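Local coordinates for protein 3-phosphoshikimate 1-carboxyvinyltransferase (Streptomyces sviceus, PDB 7M0O) that probably transfers the enolpyruvyl group of phosphoenolpyruvate to the 5-hydroxyl of shikimate-3-phosphate, the sixth step of the chorismate pathway, at residues T158-L161 against L162-P165. Sequence-based numbering, arbitrary orientation.
Sequences TALL and LLGP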
loop_
_atom_site.group_PDB
_atom_site.type_symbol
_atom_site.label_atom_id
_atom_site.label_comp_id
_atom_site.label_asym_id
_atom_site.label_seq_id
_atom_site.Cartn_x
_atom_site.Cartn_y
_atom_site.Cartn_z
ATOM N N THR A 158 -10.602 3.530 -7.201
ATOM C CA THR A 158 -9.590 2.810 -7.965
ATOM C C THR A 158 -10.201 1.656 -8.757
ATOM O O THR A 158 -9.821 1.419 -9.912
ATOM C CB THR A 158 -8.488 2.344 -7.008
ATOM O OG1 THR A 158 -7.616 3.452 -6.750
ATOM C CG2 THR A 158 -7.698 1.178 -7.566
ATOM N N ALA A 159 -11.190 0.968 -8.180
ATOM C CA ALA A 159 -11.928 -0.052 -8.927
ATOM C C ALA A 159 -12.609 0.531 -10.175
ATOM O O ALA A 159 -12.545 -0.072 -11.256
ATOM C CB ALA A 159 -12.962 -0.721 -8.014
ATOM N N LEU A 160 -13.250 1.702 -10.049
ATOM C CA LEU A 160 -13.899 2.322 -11.207
ATOM C C LEU A 160 -12.879 2.781 -12.245
ATOM O O LEU A 160 -13.094 2.606 -13.453
ATOM C CB LEU A 160 -14.764 3.504 -10.764
ATOM C CG LEU A 160 -16.069 3.143 -10.059
ATOM C CD1 LEU A 160 -16.806 4.405 -9.641
ATOM C CD2 LEU A 160 -16.950 2.242 -10.946
ATOM N N LEU A 161 -11.765 3.378 -11.804
ATOM C CA LEU A 161 -10.704 3.732 -12.751
ATOM C C LEU A 161 -10.214 2.501 -13.504
ATOM O O LEU A 161 -10.085 2.514 -14.736
ATOM C CB LEU A 161 -9.539 4.409 -12.019
ATOM C CG LEU A 161 -9.795 5.819 -11.483
ATOM C CD1 LEU A 161 -8.773 6.145 -10.383
ATOM C CD2 LEU A 161 -9.707 6.829 -12.622
ATOM N N LEU A 162 -9.962 1.409 -12.778
ATOM C CA LEU A 162 -9.458 0.200 -13.417
ATOM C C LEU A 162 -10.480 -0.388 -14.378
ATOM O O LEU A 162 -10.107 -0.950 -15.414
ATOM C CB LEU A 162 -9.051 -0.815 -12.346
ATOM C CG LEU A 162 -7.786 -0.433 -11.556
ATOM C CD1 LEU A 162 -7.594 -1.358 -10.365
ATOM C CD2 LEU A 162 -6.574 -0.446 -12.434
ATOM N N LEU A 163 -11.771 -0.234 -14.067
ATOM C CA LEU A 163 -12.835 -0.733 -14.946
ATOM C C LEU A 163 -12.903 0.020 -16.274
ATOM O O LEU A 163 -13.257 -0.578 -17.306
ATOM C CB LEU A 163 -14.178 -0.639 -14.207
ATOM C CG LEU A 163 -15.475 -0.890 -14.991
ATOM C CD1 LEU A 163 -15.610 -2.340 -15.345
ATOM C CD2 LEU A 163 -16.692 -0.437 -14.195
ATOM N N GLY A 164 -12.582 1.316 -16.268
ATOM C CA GLY A 164 -12.820 2.184 -17.400
ATOM C C GLY A 164 -12.471 1.638 -18.773
ATOM O O GLY A 164 -13.302 1.677 -19.691
ATOM N N PRO A 165 -11.239 1.159 -18.976
ATOM C CA PRO A 165 -10.851 0.682 -20.318
ATOM C C PRO A 165 -11.546 -0.602 -20.738
ATOM O O PRO A 165 -11.474 -0.960 -21.921
ATOM C CB PRO A 165 -9.328 0.486 -20.202
ATOM C CG PRO A 165 -8.920 1.330 -18.975
ATOM C CD PRO A 165 -10.094 1.177 -18.045
#
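Thr158 and Leu162, one helical turn apart, lie alongside each other and point the same way, the methyl CG2 of Thr158 resting 3.8 Å from CD1 of Leu162. A chi1 of -80° sets OG1 of Thr158 beside the backbone N and swings CG2 opposite that nitrogen, toward the leucine branch. Between the same two residues the main chain is joined by a nearly straight bond from Leu162 N to Thr158 O (2.9 Å, N-H...O angle 162°). Leu162 CG packs 3.2 Å from Thr158 O, the same acceptor. One residue on, Leu163 N repeats the i to i+4 pattern on Ala159 O, also 2.9 Å long but more bent. A looser methyl contact, Leu160 CD2 to Leu163 CD2 at 4.2 Å, accompanies it.

All this belongs to helix 155-163, the crossover of a beta-alpha-beta unit between the parallel strands 144-147 and 171-174. Toward its C-terminal end the ladder changes: Gly164 N makes a weak bond to Leu160 O and an i to i+3 bond of 3.2 Å to Leu161 O, approaching the latter from above the carbonyl plane. Pro165, which has no N-H to offer, instead sets its ring carbon CD 3.6 Å from Leu161 O as the chain passes into a 3-10 segment.

Farther out, Leu160 and Leu163 pack on helix 110-118, while Leu161 and Leu162 meet Met191 of helix 182-193. Thr158 OG1 hydrogen-bonds Thr187 OG1, and the Thr158 side chain sits about 4 Å from that of Arg13, which is predicted to bind shikimate-3-phosphate.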